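Local coordinates for anthrone oxidase-like protein (Streptomyces ambofaciens, PDB 5F9P), which is an oxygenase that cleaves a carbon-carbon bond and opens ring B in the biosynthesis of atypical angucyclines, at residues E187-Q192 against E199-A204; G111-G116 against A157-K162. All blocks are in the same frame, centred on the assembly; numbering follows the deposited sequence.

Overall arrangement
Interactions 1 and 2 lie at different depths of a single chain built round a closed antiparallel barrel. Interaction 2 is buried, its centre about 9 Å from the centre of the chain. It sets the short strand 113-114 against barrel strand 155-167. Interaction 1 is a surface contact, about 21 Å from that centre, between helices 183-190 and 199-211. The two contacts do not touch. Their centres are about 19 Å apart and their nearest atoms about 8 Å apart. Leu-149 touches both His-158 of interaction 2 and Tyr-189 of interaction 1. Each of these side chains lies about 4 Å from a bound glycerol, probably from the crystallisation liquor, though such molecules often mark pockets.

Interaction 1: E187-Q192 against E199-A204; sequences EAYRDQ and EARKAA
Arg-201 slides its guanidinium over one face of the Tyr-189 ring, the two side chains running in opposite directions. The planes are 31° apart, so this is a tilted cation-pi contact. Arg-201 CZ lies 4.1 Å from the Tyr-189 ring centroid. Arg-201 NH1 sits above the rim, 3.3 Å from Tyr-189 CE1. Tyr-189 CG lies anti to the backbone N (chi1 171°), which brings the ring against the guanidinium. Tyr-189 OH rests 3.3 Å from Arg-201 CD. The arginine chain is extended from CG to NE, which carries the charge away from helix 199-211.

The guanidinium edge meets the C-terminal end of helix 183-190. Arg-201 NH1 donates to Tyr-189 O at 2.8 Å, with an N-H...O angle of 162°. Arg-201 NH2 donates to Arg-190 O at 3.1 Å. Both oxygens lie in the guanidinium plane, but each carbonyl is met from above its own plane. Gln-192 N reaches Tyr-189 O from the opposite face. Gln-192 OE1 is 2.7 Å from Arg-201 NH1, but that hydrogen bond is bent and weak.

Trp-180 also meets the Tyr-189 ring, and Phe-148 touches both Tyr-189 and Arg-201. Arg-190 NE and NH2 grip Asp-191 side-on in a salt bridge.

No carboxylate across the contact pairs with Arg-201. Its charge faces an aromatic ring, backbone carbonyls and an amide oxygen, and the helix end probably adds favourable electrostatics.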
loop_
_atom_site.group_PDB
_atom_site.type_symbol
_atom_site.label_atom_id
_atom_site.label_comp_id
_atom_site.label_asym_id
_atom_site.label_seq_id
_atom_site.Cartn_x
_atom_site.Cartn_y
_atom_site.Cartn_z
ATOM N N GLU A 187 6.022 16.304 4.642
ATOM C CA GLU A 187 7.357 16.720 4.226
ATOM C C GLU A 187 8.092 17.432 5.363
ATOM O O GLU A 187 9.313 17.337 5.471
ATOM C CB GLU A 187 7.288 17.569 2.954
ATOM C CG GLU A 187 6.666 16.808 1.793
ATOM C CD GLU A 187 6.635 17.608 0.516
ATOM O OE1 GLU A 187 6.613 18.849 0.594
ATOM O OE2 GLU A 187 6.637 16.993 -0.570
ATOM N N ALA A 188 7.343 18.121 6.221
ATOM C CA ALA A 188 7.935 18.707 7.421
ATOM C C ALA A 188 8.584 17.626 8.277
ATOM O O ALA A 188 9.716 17.783 8.726
ATOM C CB ALA A 188 6.897 19.485 8.223
ATOM N N TYR A 189 7.867 16.530 8.507
ATOM C CA TYR A 189 8.431 15.392 9.229
ATOM C C TYR A 189 9.571 14.734 8.458
ATOM O O TYR A 189 10.669 14.561 8.987
ATOM C CB TYR A 189 7.354 14.346 9.557
ATOM C CG TYR A 189 7.937 13.061 10.114
ATOM C CD1 TYR A 189 8.403 12.997 11.424
ATOM C CD2 TYR A 189 8.040 11.916 9.325
ATOM C CE1 TYR A 189 8.943 11.818 11.943
ATOM C CE2 TYR A 189 8.588 10.744 9.831
ATOM C CZ TYR A 189 9.043 10.702 11.135
ATOM O OH TYR A 189 9.582 9.532 11.629
ATOM N N ARG A 190 9.305 14.364 7.210
ATOM C CA ARG A 190 10.294 13.694 6.379
ATOM C C ARG A 190 11.644 14.405 6.454
ATOM O O ARG A 190 12.691 13.763 6.577
ATOM C CB ARG A 190 9.819 13.652 4.927
ATOM C CG ARG A 190 10.756 12.939 3.967
ATOM C CD ARG A 190 10.374 13.223 2.512
ATOM N NE ARG A 190 10.577 14.629 2.164
ATOM C CZ ARG A 190 10.128 15.204 1.048
ATOM N NH1 ARG A 190 9.429 14.501 0.156
ATOM N NH2 ARG A 190 10.365 16.494 0.828
ATOM N N ASP A 191 11.601 15.734 6.400
ATOM C CA ASP A 191 12.803 16.539 6.207
ATOM C C ASP A 191 13.412 17.073 7.501
ATOM O O ASP A 191 14.298 17.926 7.447
ATOM C CB ASP A 191 12.527 17.700 5.224
ATOM C CG ASP A 191 12.233 17.211 3.805
ATOM O OD1 ASP A 191 12.719 16.118 3.444
ATOM O OD2 ASP A 191 11.509 17.904 3.051
ATOM N N GLN A 192 12.953 16.593 8.656
ATOM C CA GLN A 192 13.539 17.029 9.915
ATOM C C GLN A 192 15.051 16.865 9.843
ATOM O O GLN A 192 15.541 15.853 9.342
ATOM C CB GLN A 192 13.017 16.202 11.088
ATOM C CG GLN A 192 11.594 16.509 11.502
ATOM C CD GLN A 192 11.102 15.599 12.610
ATOM O OE1 GLN A 192 11.597 14.480 12.786
ATOM N NE2 GLN A 192 10.114 16.071 13.365
ATOM N N GLU A 199 15.036 10.720 19.006
ATOM C CA GLU A 199 16.087 9.706 19.014
ATOM C C GLU A 199 15.508 8.321 18.729
ATOM O O GLU A 199 16.190 7.454 18.193
ATOM C CB GLU A 199 16.887 9.738 20.325
ATOM C CG GLU A 199 17.772 11.005 20.480
ATOM C CD GLU A 199 18.878 11.079 19.426
ATOM O OE1 GLU A 199 19.576 10.057 19.267
ATOM O OE2 GLU A 199 19.049 12.140 18.749
ATOM N N ALA A 200 14.243 8.123 19.081
ATOM C CA ALA A 200 13.553 6.874 18.760
ATOM C C ALA A 200 13.358 6.742 17.239
ATOM O O ALA A 200 13.379 5.630 16.691
ATOM C CB ALA A 200 12.227 6.784 19.501
ATOM N N ARG A 201 13.200 7.872 16.550
ATOM C CA ARG A 201 13.146 7.828 15.085
ATOM C C ARG A 201 14.475 7.360 14.509
ATOM O O ARG A 201 14.509 6.463 13.672
ATOM C CB ARG A 201 12.765 9.177 14.476
ATOM C CG ARG A 201 13.031 9.247 12.969
ATOM C CD ARG A 201 12.625 10.584 12.385
ATOM N NE ARG A 201 12.934 10.673 10.953
ATOM C CZ ARG A 201 12.575 11.695 10.177
ATOM N NH1 ARG A 201 11.893 12.712 10.702
ATOM N NH2 ARG A 201 12.882 11.695 8.882
ATOM N N LYS A 202 15.568 7.961 14.974
ATOM C CA LYS A 202 16.912 7.589 14.510
ATOM C C LYS A 202 17.215 6.109 14.743
ATOM O O LYS A 202 17.866 5.453 13.930
ATOM C CB LYS A 202 17.972 8.445 15.210
ATOM C CG LYS A 202 17.781 9.952 15.046
ATOM C CD LYS A 202 18.884 10.713 15.782
ATOM C CE LYS A 202 18.764 12.221 15.592
ATOM N NZ LYS A 202 19.774 12.969 16.414
ATOM N N ALA A 203 16.746 5.591 15.868
ATOM C CA ALA A 203 16.969 4.193 16.201
ATOM C C ALA A 203 16.168 3.299 15.267
ATOM O O ALA A 203 16.685 2.316 14.747
ATOM C CB ALA A 203 16.597 3.924 17.659
ATOM N N ALA A 204 14.904 3.641 15.046
ATOM C CA ALA A 204 14.058 2.830 14.162
ATOM C C ALA A 204 14.664 2.797 12.767
ATOM O O ALA A 204 14.864 1.730 12.182
ATOM C CB ALA A 204 12.627 3.388 14.115
#

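Interaction 2: G111-G116 against A157-K162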
loop_
_atom_site.group_PDB
_atom_site.type_symbol
_atom_site.label_atom_id
_atom_site.label_comp_id
_atom_site.label_asym_id
_atom_site.label_seq_id
_atom_site.Cartn_x
_atom_site.Cartn_y
_atom_site.Cartn_z
ATOM N N GLY A 111 -4.537 0.967 16.997
ATOM C CA GLY A 111 -5.876 1.407 16.628
ATOM C C GLY A 111 -6.207 0.968 15.212
ATOM O O GLY A 111 -5.297 0.714 14.416
ATOM N N LYS A 112 -7.493 0.863 14.889
ATOM C CA LYS A 112 -7.887 0.470 13.534
ATOM C C LYS A 112 -7.729 1.629 12.556
ATOM O O LYS A 112 -7.890 2.803 12.898
ATOM C CB LYS A 112 -9.316 -0.077 13.482
ATOM C CG LYS A 112 -9.550 -1.299 14.367
ATOM C CD LYS A 112 -10.933 -1.905 14.132
ATOM C CE LYS A 112 -11.304 -2.936 15.202
ATOM N NZ LYS A 112 -10.413 -4.134 15.204
ATOM N N ILE A 113 -7.421 1.279 11.320
ATOM C CA ILE A 113 -7.106 2.263 10.318
ATOM C C ILE A 113 -8.157 2.204 9.221
ATOM O O ILE A 113 -8.579 1.126 8.817
ATOM C CB ILE A 113 -5.682 1.997 9.791
ATOM C CG1 ILE A 113 -4.684 2.350 10.905
ATOM C CG2 ILE A 113 -5.428 2.763 8.508
ATOM C CD1 ILE A 113 -3.251 1.928 10.659
ATOM N N GLU A 114 -8.606 3.370 8.780
ATOM C CA GLU A 114 -9.562 3.443 7.693
ATOM C C GLU A 114 -8.937 4.115 6.489
ATOM O O GLU A 114 -8.284 5.146 6.618
ATOM C CB GLU A 114 -10.798 4.231 8.114
ATOM C CG GLU A 114 -11.850 4.282 7.015
ATOM C CD GLU A 114 -13.184 4.850 7.481
ATOM O OE1 GLU A 114 -13.242 5.445 8.589
ATOM O OE2 GLU A 114 -14.176 4.699 6.731
ATOM N N ILE A 115 -9.154 3.536 5.315
ATOM C CA ILE A 115 -8.693 4.139 4.069
ATOM C C ILE A 115 -9.877 4.415 3.137
ATOM O O ILE A 115 -10.845 3.654 3.110
ATOM C CB ILE A 115 -7.651 3.243 3.370
ATOM C CG1 ILE A 115 -8.248 1.869 3.034
ATOM C CG2 ILE A 115 -6.420 3.103 4.262
ATOM C CD1 ILE A 115 -7.384 1.031 2.065
ATOM N N GLY A 116 -9.804 5.500 2.380
ATOM C CA GLY A 116 -10.931 5.915 1.553
ATOM C C GLY A 116 -10.772 7.330 1.018
ATOM O O GLY A 116 -10.071 8.150 1.615
ATOM N N ALA A 157 -1.894 7.835 10.957
ATOM C CA ALA A 157 -1.872 6.382 11.141
ATOM C C ALA A 157 -0.718 5.702 10.416
ATOM O O ALA A 157 -0.141 6.257 9.465
ATOM C CB ALA A 157 -3.223 5.758 10.698
ATOM N N HIS A 158 -0.381 4.502 10.875
ATOM C CA HIS A 158 0.711 3.729 10.282
ATOM C C HIS A 158 0.359 2.255 10.261
ATOM O O HIS A 158 0.001 1.673 11.297
ATOM C CB HIS A 158 2.029 3.916 11.053
ATOM C CG HIS A 158 3.225 3.331 10.354
ATOM N ND1 HIS A 158 4.310 2.810 11.033
ATOM C CD2 HIS A 158 3.512 3.200 9.036
ATOM C CE1 HIS A 158 5.214 2.389 10.164
ATOM N NE2 HIS A 158 4.755 2.612 8.946
ATOM N N VAL A 159 0.462 1.663 9.077
ATOM C CA VAL A 159 0.302 0.225 8.901
ATOM C C VAL A 159 1.635 -0.386 8.481
ATOM O O VAL A 159 2.295 0.123 7.562
ATOM C CB VAL A 159 -0.742 -0.088 7.797
ATOM C CG1 VAL A 159 -0.907 -1.593 7.642
ATOM C CG2 VAL A 159 -2.092 0.589 8.112
ATOM N N VAL A 160 2.038 -1.466 9.142
ATOM C CA VAL A 160 3.256 -2.176 8.742
ATOM C C VAL A 160 2.855 -3.543 8.248
ATOM O O VAL A 160 2.189 -4.289 8.959
ATOM C CB VAL A 160 4.260 -2.330 9.920
ATOM C CG1 VAL A 160 5.508 -3.105 9.484
ATOM C CG2 VAL A 160 4.642 -0.958 10.482
ATOM N N LEU A 161 3.249 -3.876 7.027
ATOM C CA LEU A 161 2.921 -5.176 6.461
ATOM C C LEU A 161 4.158 -6.043 6.292
ATOM O O LEU A 161 5.235 -5.558 5.910
ATOM C CB LEU A 161 2.240 -5.012 5.103
ATOM C CG LEU A 161 1.082 -4.016 5.014
ATOM C CD1 LEU A 161 0.601 -3.888 3.567
ATOM C CD2 LEU A 161 -0.036 -4.498 5.883
ATOM N N LYS A 162 3.988 -7.334 6.565
ATOM C CA LYS A 162 5.017 -8.335 6.312
ATOM C C LYS A 162 4.760 -8.987 4.968
ATOM O O LYS A 162 3.688 -9.546 4.742
ATOM C CB LYS A 162 4.982 -9.415 7.394
ATOM C CG LYS A 162 5.980 -10.549 7.158
ATOM C CD LYS A 162 5.799 -11.687 8.170
ATOM C CE LYS A 162 6.841 -12.784 7.947
ATOM N NZ LYS A 162 6.702 -13.919 8.913
#
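Ile-113 lays its side chain over Ala-157 and Val-159, two residues on the same side of strand 155-167. Ile-113 CG1 is 3.7 Å from Ala-157 CB. CG1 stands anti to the carbonyl carbon (chi1 -70°), which sends the CG1-CD1 branch over Ala-157 CB and on toward Val-159. Ile-113 CG2 also touches Val-159 CG2, at 4.0 Å. The modelled approach of Ile-113 CD1 to Val-159 is too short to be trusted. The end of the isoleucine also lies by the backbone carbonyl of His-158.

No hydrogen bond joins the two segments. The contact is mainly apolar and buried. Ile-113 pairs its backbone with Ile-3 instead. Strand 155-167 is bonded to both its neighbours: Ala-157 to Gln-179 and Val-159 to Tyr-177 on one flank, His-158 to Leu-104 on the other. Ile-113 also touches Thr-103 and Gln-179 of those flanking strands.

His-158 points away from Ile-113, and its NE2 is hydrogen-bonded to Ser-176 OG. Val-160 packs on helix 135-142. A small two-stranded sheet therefore packs on one face of strand 155-167, whose other face carries helix 135-142. The fold is the alpha+beta barrel of the antibiotic biosynthesis monooxygenase family, of the dimeric alpha+beta barrel type; here one chain closes the eight-stranded antiparallel barrel.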